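Long-range contacts in RND efflux system, outer membrane lipoprotein, NodT family (Burkholderia mallei, PDB 6U94), which probably serves as the outer membrane channel component of an efflux system: residues A[130-135]-A[280-285]; A[162-167]-A[451-456]; A[397-402]-A[432-437]. All blocks are in the same frame, centred on the assembly; numbering follows the deposited sequence.

Contact 1 (A[130-135]-A[280-285]); sequences LTHFEI and ERRPDI
A chi1 of 60° tucks CG of Phe133 over its own backbone, flanked by both N and C, and Asp284 adopts the same choice (chi1 51°); together they bring the aromatic ring against Pro283 and the carboxylate back toward Arg282, whose chain bends at chi3 (55°). Pro283 lies over one face of the Phe133 ring, its CD 3.5 Å from the ring centroid and almost on the normal, a CH-pi contact. The opposite face receives the hydroxyl OG1 of Thr131, so the ring is clamped from both sides. At the ring's edge stands the guanidinium of Arg282, perpendicular to the ring, with NH2 3.7 Å from Phe133 CD2; CB of Phe133 rests on CB of Asp284 at 3.6 Å. Arg282 grips Asp284 side-on, one nitrogen to each oxygen and both through syn lone pairs: NE to OD1 at 3.0 Å, and NH2 to OD2 at 2.7 Å, nearly straight and in the guanidinium plane. This salt bridge fixes the guanidinium's rotation, while NH1 of Arg282 makes a salt bridge to Glu377 and a hydrogen bond to the carbonyl O of Ala454. At the start of helix 132-142, Thr131 is the N-cap, and Glu134 OE2 accepts from Thr131 N (2.7 Å) and Thr131 OG1 (2.8 Å). The contact thus joins the beginnings of two helices, 132-142 and 283-294. Helix 156-203 borders Phe133 and Pro283 through Ser161, helix 362-415 meets Arg282 and Asp284 at Ala374 and Thr370, and helix 421-454 touches Thr131 through Lys453 and Ala454.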
ATOM      1  N   LEU A 130       5.153  -3.403  -4.739  1.00 62.41           N
ATOM      2  CA  LEU A 130       5.949  -4.602  -4.524  1.00 59.18           C
ATOM      3  C   LEU A 130       7.318  -4.236  -3.964  1.00 61.94           C
ATOM      4  O   LEU A 130       7.958  -3.287  -4.428  1.00 60.06           O
ATOM      5  CB  LEU A 130       6.114  -5.396  -5.824  1.00 62.15           C
ATOM      6  CG  LEU A 130       4.844  -5.985  -6.437  1.00 63.43           C
ATOM      7  CD1 LEU A 130       5.185  -6.863  -7.635  1.00 66.87           C
ATOM      8  CD2 LEU A 130       4.060  -6.766  -5.392  1.00 60.74           C
ATOM      9  N   THR A 131       7.766  -4.998  -2.971  1.00 64.01           N
ATOM     10  CA  THR A 131       9.089  -4.803  -2.404  1.00 64.38           C
ATOM     11  C   THR A 131      10.160  -5.354  -3.346  1.00 60.08           C
ATOM     12  O   THR A 131       9.868  -5.926  -4.399  1.00 57.02           O
ATOM     13  CB  THR A 131       9.186  -5.459  -1.030  1.00 66.17           C
ATOM     14  OG1 THR A 131       8.899  -6.859  -1.140  1.00 65.91           O
ATOM     15  CG2 THR A 131       8.198  -4.808  -0.061  1.00 62.97           C
ATOM     16  N   HIS A 132      11.425  -5.162  -2.964  1.00 54.03           N
ATOM     17  CA  HIS A 132      12.526  -5.606  -3.811  1.00 55.83           C
ATOM     18  C   HIS A 132      12.519  -7.121  -3.979  1.00 61.11           C
ATOM     19  O   HIS A 132      12.708  -7.626  -5.092  1.00 60.88           O
ATOM     20  CB  HIS A 132      13.865  -5.147  -3.235  1.00 62.23           C
ATOM     21  CG  HIS A 132      14.100  -3.673  -3.343  1.00 68.75           C
ATOM     22  ND1 HIS A 132      14.142  -3.012  -4.552  1.00 71.04           N
ATOM     23  CD2 HIS A 132      14.319  -2.733  -2.393  1.00 64.33           C
ATOM     24  CE1 HIS A 132      14.371  -1.729  -4.343  1.00 68.41           C
ATOM     25  NE2 HIS A 132      14.482  -1.533  -3.040  1.00 69.71           N
ATOM     26  N   PHE A 133      12.297  -7.866  -2.891  1.00 57.67           N
ATOM     27  CA  PHE A 133      12.370  -9.319  -2.999  1.00 64.15           C
ATOM     28  C   PHE A 133      11.170  -9.891  -3.745  1.00 65.18           C
ATOM     29  O   PHE A 133      11.296 -10.927  -4.406  1.00 65.69           O
ATOM     30  CB  PHE A 133      12.522  -9.967  -1.618  1.00 64.35           C
ATOM     31  CG  PHE A 133      11.396  -9.675  -0.659  1.00 61.12           C
ATOM     32  CD1 PHE A 133      10.236 -10.433  -0.680  1.00 60.46           C
ATOM     33  CD2 PHE A 133      11.519  -8.677   0.294  1.00 56.40           C
ATOM     34  CE1 PHE A 133       9.208 -10.181   0.211  1.00 57.08           C
ATOM     35  CE2 PHE A 133      10.497  -8.421   1.190  1.00 55.51           C
ATOM     36  CZ  PHE A 133       9.339  -9.173   1.148  1.00 56.64           C
ATOM     37  N   GLU A 134      10.011  -9.232  -3.670  1.00 65.28           N
ATOM     38  CA  GLU A 134       8.887  -9.657  -4.497  1.00 65.52           C
ATOM     39  C   GLU A 134       9.187  -9.452  -5.975  1.00 66.01           C
ATOM     40  O   GLU A 134       8.890 -10.322  -6.802  1.00 66.07           O
ATOM     41  CB  GLU A 134       7.622  -8.900  -4.108  1.00 63.69           C
ATOM     42  CG  GLU A 134       7.137  -9.170  -2.708  1.00 60.39           C
ATOM     43  CD  GLU A 134       5.992  -8.256  -2.332  1.00 65.25           C
ATOM     44  OE1 GLU A 134       4.824  -8.699  -2.373  1.00 62.47           O
ATOM     45  OE2 GLU A 134       6.268  -7.080  -2.016  1.00 65.04           O
ATOM     46  N   ILE A 135       9.772  -8.304  -6.327  1.00 62.79           N
ATOM     47  CA  ILE A 135      10.150  -8.059  -7.716  1.00 62.88           C
ATOM     48  C   ILE A 135      11.177  -9.088  -8.178  1.00 67.53           C
ATOM     49  O   ILE A 135      11.104  -9.597  -9.304  1.00 70.96           O
ATOM     50  CB  ILE A 135      10.670  -6.619  -7.877  1.00 59.05           C
ATOM     51  CG1 ILE A 135       9.554  -5.613  -7.574  1.00 59.26           C
ATOM     52  CG2 ILE A 135      11.229  -6.406  -9.271  1.00 54.52           C
ATOM     53  CD1 ILE A 135       9.990  -4.166  -7.670  1.00 61.04           C
ATOM     54  N   GLU A 280      16.156  -9.583   9.000  1.00 52.43           N
ATOM     55  CA  GLU A 280      16.779 -10.869   8.712  1.00 54.76           C
ATOM     56  C   GLU A 280      15.795 -11.836   8.065  1.00 56.83           C
ATOM     57  O   GLU A 280      16.213 -12.759   7.357  1.00 57.16           O
ATOM     58  CB  GLU A 280      17.352 -11.478   9.992  1.00 54.39           C
ATOM     59  CG  GLU A 280      18.516 -10.709  10.593  1.00 54.71           C
ATOM     60  CD  GLU A 280      18.798 -11.104  12.030  1.00 60.03           C
ATOM     61  OE1 GLU A 280      18.087 -11.986  12.558  1.00 64.41           O
ATOM     62  OE2 GLU A 280      19.729 -10.532  12.632  1.00 61.42           O
ATOM     63  N   ARG A 281      14.493 -11.644   8.293  1.00 53.01           N
ATOM     64  CA  ARG A 281      13.456 -12.498   7.724  1.00 49.21           C
ATOM     65  C   ARG A 281      13.034 -12.077   6.322  1.00 54.74           C
ATOM     66  O   ARG A 281      12.172 -12.734   5.731  1.00 56.93           O
ATOM     67  CB  ARG A 281      12.221 -12.517   8.625  1.00 45.31           C
ATOM     68  CG  ARG A 281      12.500 -12.765  10.091  1.00 46.27           C
ATOM     69  CD  ARG A 281      11.313 -12.270  10.890  1.00 55.65           C
ATOM     70  NE  ARG A 281      10.940 -10.922  10.463  1.00 60.23           N
ATOM     71  CZ  ARG A 281       9.754 -10.362  10.679  1.00 60.82           C
ATOM     72  NH1 ARG A 281       8.806 -11.032  11.321  1.00 62.25           N
ATOM     73  NH2 ARG A 281       9.513  -9.131  10.247  1.00 57.49           N
ATOM     74  N   ARG A 282      13.596 -11.002   5.784  1.00 53.80           N
ATOM     75  CA  ARG A 282      13.301 -10.634   4.407  1.00 52.87           C
ATOM     76  C   ARG A 282      13.796 -11.730   3.468  1.00 58.34           C
ATOM     77  O   ARG A 282      14.930 -12.206   3.621  1.00 54.29           O
ATOM     78  CB  ARG A 282      13.954  -9.305   4.045  1.00 49.71           C
ATOM     79  CG  ARG A 282      13.251  -8.055   4.592  1.00 45.60           C
ATOM     80  CD  ARG A 282      14.020  -6.811   4.197  1.00 43.53           C
ATOM     81  NE  ARG A 282      14.219  -6.729   2.752  1.00 44.79           N
ATOM     82  CZ  ARG A 282      13.633  -5.834   1.961  1.00 50.20           C
ATOM     83  NH1 ARG A 282      12.813  -4.918   2.475  1.00 51.30           N
ATOM     84  NH2 ARG A 282      13.872  -5.844   0.654  1.00 42.37           N
ATOM     85  N   PRO A 283      12.979 -12.172   2.510  1.00 60.25           N
ATOM     86  CA  PRO A 283      13.446 -13.219   1.588  1.00 61.08           C
ATOM     87  C   PRO A 283      14.711 -12.862   0.818  1.00 62.49           C
ATOM     88  O   PRO A 283      15.481 -13.770   0.481  1.00 64.14           O
ATOM     89  CB  PRO A 283      12.244 -13.410   0.655  1.00 62.50           C
ATOM     90  CG  PRO A 283      11.076 -13.081   1.524  1.00 61.89           C
ATOM     91  CD  PRO A 283      11.532 -11.931   2.377  1.00 59.67           C
ATOM     92  N   ASP A 284      14.969 -11.583   0.532  1.00 57.44           N
ATOM     93  CA  ASP A 284      16.192 -11.248  -0.189  1.00 54.14           C
ATOM     94  C   ASP A 284      17.416 -11.225   0.714  1.00 56.65           C
ATOM     95  O   ASP A 284      18.539 -11.387   0.219  1.00 59.56           O
ATOM     96  CB  ASP A 284      16.050  -9.909  -0.925  1.00 56.50           C
ATOM     97  CG  ASP A 284      15.549  -8.771  -0.033  1.00 54.69           C
ATOM     98  OD1 ASP A 284      15.219  -8.996   1.150  1.00 50.75           O
ATOM     99  OD2 ASP A 284      15.488  -7.632  -0.538  1.00 55.72           O
ATOM    100  N   ILE A 285      17.231 -11.054   2.022  1.00 52.34           N
ATOM    101  CA  ILE A 285      18.368 -11.153   2.929  1.00 53.20           C
ATOM    102  C   ILE A 285      18.631 -12.607   3.315  1.00 52.43           C
ATOM    103  O   ILE A 285      19.785 -13.008   3.492  1.00 54.23           O
ATOM    104  CB  ILE A 285      18.153 -10.256   4.162  1.00 51.19           C
ATOM    105  CG1 ILE A 285      18.136  -8.784   3.741  1.00 50.74           C
ATOM    106  CG2 ILE A 285      19.241 -10.491   5.215  1.00 43.58           C
ATOM    107  CD1 ILE A 285      18.115  -7.820   4.900  1.00 48.78           C
TER

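Contact 2 (A[162-167]-A[451-456]); sequences VHISLV and LYKALG
Packing is tightest around Ile164, which reaches segment 451-456 with two branches. Its CG2, anti to the backbone N, presses on the aliphatic stem of Lys453, 3.5 Å from CG, while CD1 at the end of the other branch meets the backbone of Gly456, 3.4 Å from its carbonyl O. Looser is the Val167 side, where CG1 comes only within 4.0 Å of Tyr452 OH and the two side chains cross at about a right angle; this flank too is buried rather than open to solvent. Gly456, with positive phi (90°), is the first residue to leave helical angles, in a Schellman motif, and its N bonds back to Lys453 O at 2.8 Å. The Lys453 chain, bent at chi3 (-81°), carries its ammonium past Ile164 to a salt bridge with Glu134 and a hydrogen bond to Gly129 O, which probably offset the buried charge. Tyr452 OH is held by the carbonyl of Gly48, and Gly456 O by Arg160. The contact joins the early part of helix 156-203 to the C-terminal end of helix 421-454, with helices 56-67 and 72-86 packed on the former and helix 362-415 on the latter.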
ATOM      1  N   VAL A 162       6.330 -15.637  -1.354  1.00 66.78           N
ATOM      2  CA  VAL A 162       5.007 -15.776  -1.954  1.00 65.50           C
ATOM      3  C   VAL A 162       3.919 -15.635  -0.894  1.00 66.59           C
ATOM      4  O   VAL A 162       2.865 -15.038  -1.147  1.00 64.91           O
ATOM      5  CB  VAL A 162       4.896 -17.114  -2.710  1.00 66.08           C
ATOM      6  CG1 VAL A 162       3.511 -17.264  -3.336  1.00 65.13           C
ATOM      7  CG2 VAL A 162       5.985 -17.211  -3.775  1.00 58.05           C
ATOM      8  N   HIS A 163       4.151 -16.185   0.302  1.00 65.29           N
ATOM      9  CA  HIS A 163       3.204 -16.006   1.400  1.00 66.31           C
ATOM     10  C   HIS A 163       3.049 -14.532   1.765  1.00 66.68           C
ATOM     11  O   HIS A 163       1.932 -14.049   1.985  1.00 62.61           O
ATOM     12  CB  HIS A 163       3.659 -16.804   2.623  1.00 69.46           C
ATOM     13  CG  HIS A 163       3.428 -18.278   2.509  1.00 78.24           C
ATOM     14  ND1 HIS A 163       2.865 -18.862   1.394  1.00 80.11           N
ATOM     15  CD2 HIS A 163       3.675 -19.286   3.378  1.00 77.90           C
ATOM     16  CE1 HIS A 163       2.780 -20.167   1.580  1.00 83.37           C
ATOM     17  NE2 HIS A 163       3.264 -20.450   2.776  1.00 84.27           N
ATOM     18  N   ILE A 164       4.165 -13.804   1.838  1.00 64.06           N
ATOM     19  CA  ILE A 164       4.113 -12.386   2.176  1.00 62.91           C
ATOM     20  C   ILE A 164       3.318 -11.620   1.125  1.00 64.32           C
ATOM     21  O   ILE A 164       2.460 -10.791   1.451  1.00 65.27           O
ATOM     22  CB  ILE A 164       5.538 -11.829   2.339  1.00 62.16           C
ATOM     23  CG1 ILE A 164       6.144 -12.288   3.666  1.00 60.38           C
ATOM     24  CG2 ILE A 164       5.541 -10.323   2.244  1.00 58.26           C
ATOM     25  CD1 ILE A 164       7.525 -11.722   3.929  1.00 58.98           C
ATOM     26  N   SER A 165       3.584 -11.897  -0.155  1.00 66.65           N
ATOM     27  CA  SER A 165       2.836 -11.247  -1.227  1.00 65.81           C
ATOM     28  C   SER A 165       1.354 -11.585  -1.145  1.00 69.02           C
ATOM     29  O   SER A 165       0.497 -10.701  -1.272  1.00 71.61           O
ATOM     30  CB  SER A 165       3.393 -11.657  -2.592  1.00 67.19           C
ATOM     31  OG  SER A 165       4.775 -11.367  -2.703  1.00 68.46           O
ATOM     32  N   LEU A 166       1.034 -12.861  -0.924  1.00 69.42           N
ATOM     33  CA  LEU A 166      -0.360 -13.286  -0.899  1.00 69.13           C
ATOM     34  C   LEU A 166      -1.107 -12.654   0.270  1.00 67.01           C
ATOM     35  O   LEU A 166      -2.220 -12.143   0.102  1.00 66.42           O
ATOM     36  CB  LEU A 166      -0.439 -14.810  -0.832  1.00 66.30           C
ATOM     37  CG  LEU A 166      -1.826 -15.445  -0.919  1.00 65.31           C
ATOM     38  CD1 LEU A 166      -2.521 -15.041  -2.207  1.00 60.89           C
ATOM     39  CD2 LEU A 166      -1.710 -16.967  -0.830  1.00 67.44           C
ATOM     40  N   VAL A 167      -0.509 -12.686   1.464  1.00 65.97           N
ATOM     41  CA  VAL A 167      -1.134 -12.075   2.636  1.00 65.82           C
ATOM     42  C   VAL A 167      -1.388 -10.595   2.386  1.00 66.01           C
ATOM     43  O   VAL A 167      -2.476 -10.075   2.661  1.00 66.56           O
ATOM     44  CB  VAL A 167      -0.261 -12.291   3.885  1.00 65.71           C
ATOM     45  CG1 VAL A 167      -0.688 -11.360   5.011  1.00 60.70           C
ATOM     46  CG2 VAL A 167      -0.328 -13.743   4.338  1.00 68.13           C
ATOM     47  N   LEU A 451       4.719  -1.701   4.065  1.00 57.31           N
ATOM     48  CA  LEU A 451       5.723  -1.729   5.120  1.00 54.65           C
ATOM     49  C   LEU A 451       5.722  -3.061   5.862  1.00 58.15           C
ATOM     50  O   LEU A 451       6.779  -3.521   6.312  1.00 63.45           O
ATOM     51  CB  LEU A 451       5.497  -0.574   6.092  1.00 57.56           C
ATOM     52  CG  LEU A 451       6.497  -0.450   7.245  1.00 58.10           C
ATOM     53  CD1 LEU A 451       7.926  -0.318   6.725  1.00 52.03           C
ATOM     54  CD2 LEU A 451       6.131   0.724   8.140  1.00 52.10           C
ATOM     55  N   TYR A 452       4.552  -3.694   6.004  1.00 53.27           N
ATOM     56  CA  TYR A 452       4.509  -5.041   6.564  1.00 57.41           C
ATOM     57  C   TYR A 452       5.381  -6.003   5.764  1.00 57.05           C
ATOM     58  O   TYR A 452       5.990  -6.914   6.337  1.00 55.82           O
ATOM     59  CB  TYR A 452       3.066  -5.550   6.610  1.00 59.25           C
ATOM     60  CG  TYR A 452       2.965  -7.054   6.769  1.00 61.89           C
ATOM     61  CD1 TYR A 452       2.846  -7.885   5.661  1.00 66.29           C
ATOM     62  CD2 TYR A 452       2.994  -7.642   8.027  1.00 64.21           C
ATOM     63  CE1 TYR A 452       2.763  -9.263   5.802  1.00 69.08           C
ATOM     64  CE2 TYR A 452       2.908  -9.014   8.178  1.00 66.18           C
ATOM     65  CZ  TYR A 452       2.793  -9.821   7.063  1.00 69.18           C
ATOM     66  OH  TYR A 452       2.704 -11.187   7.205  1.00 70.13           O
ATOM     67  N   LYS A 453       5.442  -5.825   4.443  1.00 57.62           N
ATOM     68  CA  LYS A 453       6.266  -6.682   3.599  1.00 52.17           C
ATOM     69  C   LYS A 453       7.744  -6.325   3.705  1.00 58.44           C
ATOM     70  O   LYS A 453       8.592  -7.209   3.883  1.00 63.41           O
ATOM     71  CB  LYS A 453       5.803  -6.582   2.147  1.00 47.73           C
ATOM     72  CG  LYS A 453       4.386  -7.059   1.926  1.00 49.78           C
ATOM     73  CD  LYS A 453       4.146  -7.337   0.457  1.00 49.78           C
ATOM     74  CE  LYS A 453       3.861  -6.057  -0.312  1.00 46.74           C
ATOM     75  NZ  LYS A 453       3.518  -6.347  -1.734  1.00 51.06           N
ATOM     76  N   ALA A 454       8.070  -5.033   3.603  1.00 58.38           N
ATOM     77  CA  ALA A 454       9.464  -4.601   3.615  1.00 53.97           C
ATOM     78  C   ALA A 454      10.177  -4.967   4.910  1.00 52.26           C
ATOM     79  O   ALA A 454      11.410  -5.044   4.924  1.00 51.89           O
ATOM     80  CB  ALA A 454       9.550  -3.090   3.376  1.00 47.56           C
ATOM     81  N   LEU A 455       9.436  -5.183   5.998  1.00 54.71           N
ATOM     82  CA  LEU A 455      10.025  -5.638   7.250  1.00 53.59           C
ATOM     83  C   LEU A 455      10.353  -7.123   7.237  1.00 57.65           C
ATOM     84  O   LEU A 455      10.983  -7.610   8.182  1.00 60.80           O
ATOM     85  CB  LEU A 455       9.085  -5.351   8.424  1.00 50.01           C
ATOM     86  CG  LEU A 455       8.774  -3.903   8.802  1.00 49.11           C
ATOM     87  CD1 LEU A 455       7.728  -3.873   9.910  1.00 45.26           C
ATOM     88  CD2 LEU A 455      10.032  -3.172   9.235  1.00 50.07           C
ATOM     89  N   GLY A 456       9.946  -7.847   6.199  1.00 57.98           N
ATOM     90  CA  GLY A 456      10.086  -9.284   6.175  1.00 59.58           C
ATOM     91  C   GLY A 456       8.908 -10.040   6.740  1.00 59.91           C
ATOM     92  O   GLY A 456       9.021 -11.251   6.962  1.00 58.22           O
TER

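Contact 3 (A[397-402]-A[432-437]); sequences AMIRDL and AAQQLL
Two long helices, 362-415 and 421-454, joined by a short turn, run side by side as an antiparallel hairpin, as in the helical barrels that outer membrane factors form as trimers; within this single chain the contact is one of the hairpin's apolar layers, lying at the surface. The segment axes approach to 9.5 Å, with 158° between their directions. Ala433, the buried residue of the group, is the focus: its CB faces helix 362-415 and is met by three side chains. Ile399 arrives with CG1 at 3.6 Å from Ala433 CB. The CE of Met398, whose chain bends at chi3 (73°), comes to Ala433 CB at 3.6 Å, and Leu402 CD1 lies 3.8 Å from Ala433 CB. Ile399 has CG1 anti to the carbonyl carbon (chi1 -70°), and the extended branch sends CD1 past the alanine, along the backbone of the opposing helix. There CD1 of Ile399 lies 3.4 Å from Ala433 O. The same Ile399 CD1 is 3.7 Å from Leu437 CD2, a methyl group set between alanine and leucine one turn apart. Nearby, Leu430 of helix 421-454 also touches Ile399 and Leu402, while Gln434 reaches Leu186 of helix 156-203. Across the two segments the pairing rests on methyl and methylene packing, without polar bonds between them, so it probably owes its cohesion to shape fit and apolar packing rather than directional bonding.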
ATOM      1  N   ALA A 397      -9.314  19.475   6.253  1.00 67.67           N
ATOM      2  CA  ALA A 397      -9.510  20.901   6.491  1.00 73.51           C
ATOM      3  C   ALA A 397     -10.020  21.600   5.239  1.00 73.20           C
ATOM      4  O   ALA A 397     -10.781  22.571   5.334  1.00 78.67           O
ATOM      5  CB  ALA A 397      -8.206  21.542   6.969  1.00 58.81           C
ATOM      6  N   MET A 398      -9.623  21.117   4.059  1.00 77.85           N
ATOM      7  CA  MET A 398     -10.159  21.669   2.820  1.00 81.90           C
ATOM      8  C   MET A 398     -11.644  21.359   2.684  1.00 80.75           C
ATOM      9  O   MET A 398     -12.439  22.233   2.315  1.00 82.16           O
ATOM     10  CB  MET A 398      -9.380  21.119   1.625  1.00 88.14           C
ATOM     11  CG  MET A 398      -9.353  22.036   0.415  1.00 96.50           C
ATOM     12  SD  MET A 398      -8.314  21.391  -0.913  1.00105.15           S
ATOM     13  CE  MET A 398      -9.330  20.049  -1.517  1.00103.10           C
ATOM     14  N   ILE A 399     -12.036  20.122   2.997  1.00 75.87           N
ATOM     15  CA  ILE A 399     -13.448  19.751   2.986  1.00 72.25           C
ATOM     16  C   ILE A 399     -14.218  20.548   4.031  1.00 72.62           C
ATOM     17  O   ILE A 399     -15.401  20.857   3.843  1.00 77.93           O
ATOM     18  CB  ILE A 399     -13.593  18.228   3.202  1.00 69.11           C
ATOM     19  CG1 ILE A 399     -13.088  17.473   1.971  1.00 65.28           C
ATOM     20  CG2 ILE A 399     -15.035  17.836   3.506  1.00 56.99           C
ATOM     21  CD1 ILE A 399     -12.926  15.978   2.194  1.00 68.34           C
ATOM     22  N   ARG A 400     -13.558  20.920   5.131  1.00 72.26           N
ATOM     23  CA  ARG A 400     -14.226  21.711   6.160  1.00 76.08           C
ATOM     24  C   ARG A 400     -14.556  23.113   5.654  1.00 74.14           C
ATOM     25  O   ARG A 400     -15.630  23.647   5.950  1.00 76.16           O
ATOM     26  CB  ARG A 400     -13.355  21.782   7.414  1.00 80.02           C
ATOM     27  CG  ARG A 400     -14.097  22.246   8.654  1.00 87.89           C
ATOM     28  CD  ARG A 400     -13.207  22.217   9.892  1.00 94.42           C
ATOM     29  NE  ARG A 400     -12.234  21.128   9.849  1.00 95.86           N
ATOM     30  CZ  ARG A 400     -10.917  21.302   9.891  1.00 96.19           C
ATOM     31  NH1 ARG A 400     -10.412  22.525   9.997  1.00 99.26           N
ATOM     32  NH2 ARG A 400     -10.104  20.256   9.840  1.00 90.97           N
ATOM     33  N   ASP A 401     -13.648  23.722   4.887  1.00 73.69           N
ATOM     34  CA  ASP A 401     -13.888  25.064   4.366  1.00 73.14           C
ATOM     35  C   ASP A 401     -14.870  25.050   3.200  1.00 74.83           C
ATOM     36  O   ASP A 401     -15.728  25.935   3.100  1.00 77.25           O
ATOM     37  CB  ASP A 401     -12.569  25.707   3.936  1.00 76.17           C
ATOM     38  CG  ASP A 401     -11.692  26.081   5.113  1.00 86.36           C
ATOM     39  OD1 ASP A 401     -12.241  26.382   6.193  1.00 91.06           O
ATOM     40  OD2 ASP A 401     -10.452  26.077   4.958  1.00 91.17           O
ATOM     41  N   LEU A 402     -14.760  24.056   2.313  1.00 75.46           N
ATOM     42  CA  LEU A 402     -15.674  23.972   1.178  1.00 73.22           C
ATOM     43  C   LEU A 402     -17.102  23.710   1.638  1.00 73.21           C
ATOM     44  O   LEU A 402     -18.055  24.226   1.044  1.00 71.61           O
ATOM     45  CB  LEU A 402     -15.215  22.883   0.209  1.00 71.46           C
ATOM     46  CG  LEU A 402     -13.860  23.102  -0.466  1.00 70.16           C
ATOM     47  CD1 LEU A 402     -13.393  21.831  -1.151  1.00 73.10           C
ATOM     48  CD2 LEU A 402     -13.933  24.248  -1.459  1.00 74.49           C
ATOM     49  N   ALA A 432     -15.403  16.747  -5.270  1.00 76.68           N
ATOM     50  CA  ALA A 432     -14.086  16.296  -5.707  1.00 71.08           C
ATOM     51  C   ALA A 432     -13.156  16.089  -4.520  1.00 72.13           C
ATOM     52  O   ALA A 432     -12.362  15.140  -4.499  1.00 71.71           O
ATOM     53  CB  ALA A 432     -13.486  17.295  -6.694  1.00 71.25           C
ATOM     54  N   ALA A 433     -13.250  16.962  -3.515  1.00 69.60           N
ATOM     55  CA  ALA A 433     -12.384  16.838  -2.348  1.00 67.12           C
ATOM     56  C   ALA A 433     -12.777  15.655  -1.476  1.00 65.37           C
ATOM     57  O   ALA A 433     -11.909  15.030  -0.855  1.00 64.21           O
ATOM     58  CB  ALA A 433     -12.412  18.131  -1.534  1.00 64.22           C
ATOM     59  N   GLN A 434     -14.073  15.336  -1.409  1.00 63.12           N
ATOM     60  CA  GLN A 434     -14.514  14.205  -0.601  1.00 63.42           C
ATOM     61  C   GLN A 434     -14.065  12.882  -1.212  1.00 65.59           C
ATOM     62  O   GLN A 434     -13.739  11.937  -0.486  1.00 60.35           O
ATOM     63  CB  GLN A 434     -16.032  14.236  -0.437  1.00 65.25           C
ATOM     64  CG  GLN A 434     -16.545  15.428   0.356  1.00 64.31           C
ATOM     65  CD  GLN A 434     -18.056  15.457   0.448  1.00 68.89           C
ATOM     66  OE1 GLN A 434     -18.755  15.393  -0.565  1.00 69.31           O
ATOM     67  NE2 GLN A 434     -18.571  15.547   1.669  1.00 71.09           N
ATOM     68  N   GLN A 435     -14.052  12.794  -2.543  1.00 67.52           N
ATOM     69  CA  GLN A 435     -13.529  11.599  -3.193  1.00 70.40           C
ATOM     70  C   GLN A 435     -12.034  11.453  -2.947  1.00 71.36           C
ATOM     71  O   GLN A 435     -11.553  10.353  -2.657  1.00 66.18           O
ATOM     72  CB  GLN A 435     -13.827  11.642  -4.691  1.00 71.69           C
ATOM     73  CG  GLN A 435     -15.307  11.610  -5.030  1.00 71.95           C
ATOM     74  CD  GLN A 435     -15.578  11.942  -6.484  1.00 77.44           C
ATOM     75  OE1 GLN A 435     -16.021  13.046  -6.806  1.00 83.53           O
ATOM     76  NE2 GLN A 435     -15.317  10.987  -7.370  1.00 75.66           N
ATOM     77  N   LEU A 436     -11.287  12.557  -3.041  1.00 72.10           N
ATOM     78  CA  LEU A 436      -9.847  12.497  -2.815  1.00 67.57           C
ATOM     79  C   LEU A 436      -9.513  12.057  -1.399  1.00 67.72           C
ATOM     80  O   LEU A 436      -8.485  11.409  -1.182  1.00 67.39           O
ATOM     81  CB  LEU A 436      -9.208  13.856  -3.101  1.00 69.20           C
ATOM     82  CG  LEU A 436      -8.470  13.994  -4.431  1.00 72.04           C
ATOM     83  CD1 LEU A 436      -7.595  15.236  -4.431  1.00 72.39           C
ATOM     84  CD2 LEU A 436      -7.643  12.747  -4.707  1.00 70.39           C
ATOM     85  N   LEU A 437     -10.354  12.407  -0.422  1.00 65.70           N
ATOM     86  CA  LEU A 437     -10.082  12.016   0.958  1.00 61.06           C
ATOM     87  C   LEU A 437     -10.070  10.499   1.112  1.00 62.39           C
ATOM     88  O   LEU A 437      -9.218   9.947   1.818  1.00 57.95           O
ATOM     89  CB  LEU A 437     -11.117  12.639   1.893  1.00 58.86           C
ATOM     90  CG  LEU A 437     -11.030  12.232   3.365  1.00 58.93           C
ATOM     91  CD1 LEU A 437      -9.663  12.570   3.936  1.00 48.83           C
ATOM     92  CD2 LEU A 437     -12.134  12.908   4.175  1.00 58.67           C
TER

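Contacts 1 and 2 adjoin and touch in a mostly buried part of the chain, their centres 8 Å apart and their segments alternating along the chain. They share polar bonds through Glu134, whose OE1 lies 2.8 Å from Lys453 NZ and 2.7 Å from Ser165 OG (a probable hydrogen bond), and packing links Phe133 CZ to Lys453 O at 3.4 Å. Contact 3 lies far off, its centre 37 Å from that of contact 1 and 33 Å from that of contact 2. Contacts 2 and 3 both use helix 421-454, one at its C-terminal end and the other near its middle. A bound glycerol, probably from the crystallisation liquor, lies about 4 Å from the Asp284 side chain of contact 1.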